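Local atomic coordinates of ATP/GTP-binding site-containing protein A (Brucella abortus, PDB entry 6NTR), a protein that functions in the periplasm to maintain cell envelope integrity and adopts a beta-barrel-like fold built mainly of antiparallel strands. Residues A99-G104 with T123-R128; Y144-F149 with V159-V164. One frame throughout, in Å; residues are numbered along the deposited sequence.

Contact 1 of 2, residues A99-G104 with T123-R128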
loop_
_atom_site.group_PDB
_atom_site.type_symbol
_atom_site.label_atom_id
_atom_site.label_comp_id
_atom_site.label_asym_id
_atom_site.label_seq_id
_atom_site.Cartn_x
_atom_site.Cartn_y
_atom_site.Cartn_z
ATOM N N ALA A 99 0.169 2.044 -17.415
ATOM C CA ALA A 99 -0.233 0.677 -17.700
ATOM C C ALA A 99 -1.706 0.658 -18.084
ATOM O O ALA A 99 -2.503 1.462 -17.591
ATOM C CB ALA A 99 0.011 -0.244 -16.506
ATOM N N LYS A 100 -2.081 -0.256 -18.965
ATOM C CA LYS A 100 -3.467 -0.352 -19.391
ATOM C C LYS A 100 -3.939 -1.788 -19.411
ATOM O O LYS A 100 -3.161 -2.699 -19.659
ATOM C CB LYS A 100 -3.631 0.236 -20.791
ATOM C CG LYS A 100 -5.070 0.399 -21.242
ATOM C CD LYS A 100 -5.148 0.645 -22.738
ATOM C CE LYS A 100 -6.566 0.520 -23.271
ATOM N NZ LYS A 100 -7.595 0.729 -22.221
ATOM N N LEU A 101 -5.220 -1.987 -19.153
ATOM C CA LEU A 101 -5.751 -3.325 -19.208
ATOM C C LEU A 101 -6.471 -3.475 -20.535
ATOM O O LEU A 101 -7.597 -3.035 -20.698
ATOM C CB LEU A 101 -6.704 -3.600 -18.046
ATOM C CG LEU A 101 -6.126 -3.874 -16.652
ATOM C CD1 LEU A 101 -7.211 -4.260 -15.668
ATOM C CD2 LEU A 101 -4.994 -4.881 -16.648
ATOM N N GLU A 102 -5.795 -4.112 -21.478
ATOM C CA GLU A 102 -6.341 -4.370 -22.795
ATOM C C GLU A 102 -5.863 -5.736 -23.266
ATOM O O GLU A 102 -4.699 -6.077 -23.099
ATOM C CB GLU A 102 -5.882 -3.300 -23.777
ATOM C CG GLU A 102 -4.384 -3.280 -24.007
ATOM C CD GLU A 102 -3.953 -2.194 -24.969
ATOM O OE1 GLU A 102 -4.832 -1.525 -25.532
ATOM O OE2 GLU A 102 -2.737 -2.016 -25.161
ATOM N N ASP A 103 -6.756 -6.508 -23.872
ATOM C CA ASP A 103 -6.426 -7.837 -24.387
ATOM C C ASP A 103 -5.920 -8.840 -23.353
ATOM O O ASP A 103 -5.049 -9.645 -23.647
ATOM C CB ASP A 103 -5.413 -7.736 -25.526
ATOM C CG ASP A 103 -5.292 -9.025 -26.308
ATOM O OD1 ASP A 103 -6.247 -9.825 -26.280
ATOM O OD2 ASP A 103 -4.247 -9.239 -26.953
ATOM N N GLY A 104 -6.454 -8.763 -22.143
ATOM C CA GLY A 104 -6.116 -9.695 -21.087
ATOM C C GLY A 104 -4.641 -9.758 -20.818
ATOM O O GLY A 104 -4.109 -10.773 -20.401
ATOM N N THR A 123 -3.956 -8.336 -15.181
ATOM C CA THR A 123 -4.213 -8.241 -13.751
ATOM C C THR A 123 -5.201 -7.163 -13.379
ATOM O O THR A 123 -6.065 -6.821 -14.153
ATOM C CB THR A 123 -2.907 -8.091 -12.950
ATOM O OG1 THR A 123 -3.184 -8.191 -11.555
ATOM C CG2 THR A 123 -2.278 -6.778 -13.215
ATOM N N GLN A 124 -5.086 -6.669 -12.158
ATOM C CA GLN A 124 -5.935 -5.610 -11.640
ATOM C C GLN A 124 -5.060 -4.536 -10.987
ATOM O O GLN A 124 -3.870 -4.717 -10.830
ATOM C CB GLN A 124 -7.032 -6.124 -10.720
ATOM C CG GLN A 124 -6.552 -6.821 -9.474
ATOM C CD GLN A 124 -7.647 -6.993 -8.458
ATOM O OE1 GLN A 124 -8.740 -6.479 -8.616
ATOM N NE2 GLN A 124 -7.352 -7.713 -7.403
ATOM N N PHE A 125 -5.652 -3.406 -10.667
ATOM C CA PHE A 125 -4.907 -2.325 -10.078
ATOM C C PHE A 125 -5.360 -2.095 -8.663
ATOM O O PHE A 125 -6.359 -2.610 -8.244
ATOM C CB PHE A 125 -4.931 -1.065 -10.955
ATOM C CG PHE A 125 -4.373 -1.273 -12.328
ATOM C CD1 PHE A 125 -3.115 -1.726 -12.505
ATOM C CD2 PHE A 125 -5.135 -1.046 -13.424
ATOM C CE1 PHE A 125 -2.603 -1.936 -13.754
ATOM C CE2 PHE A 125 -4.635 -1.249 -14.677
ATOM C CZ PHE A 125 -3.368 -1.699 -14.845
ATOM N N PRO A 126 -4.656 -1.226 -7.941
ATOM C CA PRO A 126 -4.903 -1.068 -6.513
ATOM C C PRO A 126 -6.300 -0.707 -6.087
ATOM O O PRO A 126 -6.734 -1.267 -5.095
ATOM C CB PRO A 126 -3.954 0.061 -6.133
ATOM C CG PRO A 126 -2.818 -0.105 -7.064
ATOM C CD PRO A 126 -3.418 -0.554 -8.358
ATOM N N THR A 127 -6.987 0.202 -6.743
ATOM C CA THR A 127 -8.331 0.456 -6.286
ATOM C C THR A 127 -9.262 -0.737 -6.493
ATOM O O THR A 127 -10.072 -1.019 -5.638
ATOM C CB THR A 127 -8.921 1.749 -6.823
ATOM O OG1 THR A 127 -8.179 2.837 -6.276
ATOM C CG2 THR A 127 -10.345 1.879 -6.373
ATOM N N ARG A 128 -9.159 -1.413 -7.633
ATOM C CA ARG A 128 -10.018 -2.556 -7.895
ATOM C C ARG A 128 -9.735 -3.667 -6.905
ATOM O O ARG A 128 -10.638 -4.177 -6.279
ATOM C CB ARG A 128 -9.798 -3.064 -9.308
ATOM C CG ARG A 128 -11.041 -3.618 -9.968
ATOM C CD ARG A 128 -11.807 -2.516 -10.670
ATOM N NE ARG A 128 -12.427 -2.973 -11.902
ATOM C CZ ARG A 128 -13.309 -2.270 -12.595
ATOM N NH1 ARG A 128 -13.673 -1.071 -12.186
ATOM N NH2 ARG A 128 -13.823 -2.771 -13.700
#
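Apolar side chains carry most of this contact, which joins the end of strand 90-102 to the loop leading into helix 126-138. The ends of Leu101 and Phe125 meet head-on. CG stands opposite the carbonyl carbon in both (chi1 -77° for Leu101, -59° for Phe125), so that each side chain points at the other segment. The branch point of the leucine makes the closest approach to the ring, Leu101 CG to Phe125 CE2 at 3.6 Å, and the ring meets it obliquely. Ala99, two residues earlier on the same side of the strand, adds its methyl at the tip of the ring, with Ala99 CB 4.0 Å from Phe125 CZ. Phe79 stacks on the Phe125 ring from outside the two segments.

Contacts with the backbone form a second group. Both methyls of Leu101 rest against the carbonyl oxygen of Thr123 from the same side, CD1 at 3.2 Å and CD2 at 3.3 Å from Thr123 O. These are van der Waals contacts of carbon against oxygen.

Polar groups act within the loop and beyond it. A weak bond of 2.5 Å runs from Gln124 N to Thr123 OG1. That hydroxyl has a further probable hydrogen bond to Thr147 OG1, while Gln124 NE2 bonds to Glu132 OE1 on the helix. Phe125 itself occupies the N-cap position, and in the first turn of the helix Thr127 N bonds to Glu72 OE1.

Every touch from the strand comes from an alanine or leucine carbon, so the contact rests on van der Waals packing and gives no directional fix, while the loop's polar bonds go to other parts of the chain.

Contact 2 of 2, residues Y144-F149 with V159-V164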
loop_
_atom_site.group_PDB
_atom_site.type_symbol
_atom_site.label_atom_id
_atom_site.label_comp_id
_atom_site.label_asym_id
_atom_site.label_seq_id
_atom_site.Cartn_x
_atom_site.Cartn_y
_atom_site.Cartn_z
ATOM N N TYR A 144 -8.007 -16.044 0.060
ATOM C CA TYR A 144 -7.984 -16.068 -1.403
ATOM C C TYR A 144 -6.654 -15.658 -2.020
ATOM O O TYR A 144 -5.836 -15.054 -1.377
ATOM C CB TYR A 144 -9.172 -15.328 -2.027
ATOM C CG TYR A 144 -9.184 -13.829 -1.876
ATOM C CD1 TYR A 144 -8.604 -13.010 -2.827
ATOM C CD2 TYR A 144 -9.805 -13.235 -0.804
ATOM C CE1 TYR A 144 -8.623 -11.647 -2.687
ATOM C CE2 TYR A 144 -9.825 -11.874 -0.661
ATOM C CZ TYR A 144 -9.234 -11.093 -1.611
ATOM O OH TYR A 144 -9.263 -9.751 -1.465
ATOM N N GLN A 145 -6.456 -16.011 -3.274
ATOM C CA GLN A 145 -5.242 -15.697 -3.996
ATOM C C GLN A 145 -5.602 -14.889 -5.233
ATOM O O GLN A 145 -6.618 -15.133 -5.858
ATOM C CB GLN A 145 -4.510 -16.970 -4.397
ATOM C CG GLN A 145 -3.930 -17.754 -3.239
ATOM C CD GLN A 145 -2.898 -18.763 -3.677
ATOM O OE1 GLN A 145 -2.976 -19.311 -4.760
ATOM N NE2 GLN A 145 -1.919 -18.994 -2.837
ATOM N N THR A 146 -4.755 -13.931 -5.550
ATOM C CA THR A 146 -4.957 -13.054 -6.680
ATOM C C THR A 146 -3.640 -12.411 -7.046
ATOM O O THR A 146 -2.613 -12.731 -6.482
ATOM C CB THR A 146 -6.047 -12.009 -6.418
ATOM O OG1 THR A 146 -6.327 -11.317 -7.627
ATOM C CG2 THR A 146 -5.613 -11.031 -5.376
ATOM N N THR A 147 -3.678 -11.526 -8.023
ATOM C CA THR A 147 -2.492 -10.820 -8.481
ATOM C C THR A 147 -2.762 -9.345 -8.432
ATOM O O THR A 147 -3.890 -8.931 -8.258
ATOM C CB THR A 147 -2.170 -11.135 -9.932
ATOM O OG1 THR A 147 -3.298 -10.799 -10.732
ATOM C CG2 THR A 147 -1.861 -12.582 -10.089
ATOM N N LEU A 148 -1.710 -8.551 -8.542
ATOM C CA LEU A 148 -1.853 -7.106 -8.550
ATOM C C LEU A 148 -0.684 -6.423 -9.225
ATOM O O LEU A 148 0.407 -6.954 -9.244
ATOM C CB LEU A 148 -1.940 -6.610 -7.118
ATOM C CG LEU A 148 -1.898 -5.113 -6.881
ATOM C CD1 LEU A 148 -3.246 -4.527 -7.213
ATOM C CD2 LEU A 148 -1.571 -4.836 -5.435
ATOM N N PHE A 149 -0.918 -5.232 -9.758
ATOM C CA PHE A 149 0.136 -4.409 -10.331
ATOM C C PHE A 149 -0.022 -3.128 -9.550
ATOM O O PHE A 149 -1.059 -2.504 -9.621
ATOM C CB PHE A 149 -0.069 -4.125 -11.812
ATOM C CG PHE A 149 0.993 -3.249 -12.393
ATOM C CD1 PHE A 149 2.270 -3.722 -12.562
ATOM C CD2 PHE A 149 0.727 -1.946 -12.728
ATOM C CE1 PHE A 149 3.261 -2.920 -13.071
ATOM C CE2 PHE A 149 1.714 -1.132 -13.240
ATOM C CZ PHE A 149 2.982 -1.620 -13.411
ATOM N N VAL A 159 2.331 -9.003 -9.086
ATOM C CA VAL A 159 2.591 -9.631 -7.804
ATOM C C VAL A 159 1.392 -10.467 -7.421
ATOM O O VAL A 159 0.248 -10.021 -7.550
ATOM C CB VAL A 159 2.894 -8.600 -6.707
ATOM C CG1 VAL A 159 4.238 -7.989 -6.945
ATOM C CG2 VAL A 159 1.800 -7.553 -6.625
ATOM N N ALA A 160 1.660 -11.672 -6.935
ATOM C CA ALA A 160 0.634 -12.525 -6.369
ATOM C C ALA A 160 0.400 -12.116 -4.920
ATOM O O ALA A 160 1.359 -11.987 -4.153
ATOM C CB ALA A 160 1.069 -13.985 -6.449
ATOM N N THR A 161 -0.853 -11.891 -4.564
ATOM C CA THR A 161 -1.205 -11.512 -3.212
ATOM C C THR A 161 -2.222 -12.480 -2.599
ATOM O O THR A 161 -3.238 -12.767 -3.197
ATOM C CB THR A 161 -1.734 -10.068 -3.151
ATOM O OG1 THR A 161 -3.078 -10.017 -3.623
ATOM C CG2 THR A 161 -0.885 -9.157 -3.995
ATOM N N THR A 162 -1.942 -12.965 -1.400
ATOM C CA THR A 162 -2.836 -13.876 -0.706
ATOM C C THR A 162 -3.476 -13.083 0.385
ATOM O O THR A 162 -2.788 -12.482 1.174
ATOM C CB THR A 162 -2.071 -15.016 -0.041
ATOM O OG1 THR A 162 -1.479 -15.828 -1.040
ATOM C CG2 THR A 162 -2.983 -15.863 0.781
ATOM N N VAL A 163 -4.791 -13.088 0.442
ATOM C CA VAL A 163 -5.494 -12.331 1.444
ATOM C C VAL A 163 -6.108 -13.226 2.505
ATOM O O VAL A 163 -6.730 -14.202 2.178
ATOM C CB VAL A 163 -6.622 -11.520 0.798
ATOM C CG1 VAL A 163 -7.344 -10.690 1.824
ATOM C CG2 VAL A 163 -6.098 -10.650 -0.324
ATOM N N VAL A 164 -5.914 -12.892 3.771
ATOM C CA VAL A 164 -6.495 -13.625 4.874
ATOM C C VAL A 164 -7.306 -12.627 5.686
ATOM O O VAL A 164 -6.780 -11.628 6.125
ATOM C CB VAL A 164 -5.425 -14.288 5.753
ATOM C CG1 VAL A 164 -6.053 -14.937 6.968
ATOM C CG2 VAL A 164 -4.632 -15.301 4.962
#
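An antiparallel beta hairpin, strand 143-148 with strand 159-165, forms this part of the barrel-like fold. Tyr144, Thr146 and Leu148 are the hydrogen-bonded partners of Val163, Thr161 and Val159, and each pair is joined by two backbone bonds. The straightest runs from Val159 N to Leu148 O (2.8 Å, 177° at the hydrogen). Thr161 N instead approaches Thr146 O from above the carbonyl plane, 2.7 Å away.

The side chains of these six residues share one face, on which His129 of helix 126-138 meets Thr146 and Leu148, and Leu133 meets Tyr144 and Val163. Thr146 and Thr161 lie alongside each other: Thr146 OG1 is anti to the backbone N (chi1 -171°), which leaves its methyl to meet the neighbouring hydroxyl, CG2 to Thr161 OG1 at 3.2 Å. That hydroxyl is bonded to His129 NE2 of the helix. On the other face are the non-hydrogen-bonded pairs Gln145 with Thr162 and Thr147 with Ala160. Between the strands, Thr147 CA lies 3.0 Å from Val159 O in a CA-H...O contact.

At the far end, Tyr144 takes the crowded torsion (chi1 69°), with CG between the backbone N and the carbonyl carbon, and its ring lies beside Val163. Lys136 adds a cation-pi interaction with this ring. Val163 CB sits over one ring face in a CH-pi contact, 3.8 Å from the centroid, and Val163 CG2 touches Tyr144 CZ at 3.4 Å.

The two contacts follow one another along the chain, and helix 126-138 leads from the first to the second. Their centres lie 14 Å apart, yet they meet directly where the loop before the helix runs beside the end of strand 143-148. Thr123 OG1 and Thr147 OG1 are 2.7 Å apart in a probable hydrogen bond. A backbone bond is likewise probable between Phe149 N and Gln124 O, 3.2 Å apart, and Pro126 CD packs on Phe149 O at 3.3 Å. The loop therefore touches both strand 90-102 and the hairpin. A bound glycerol, probably a crystallisation additive, lies about 5 Å from the side chain of Leu148.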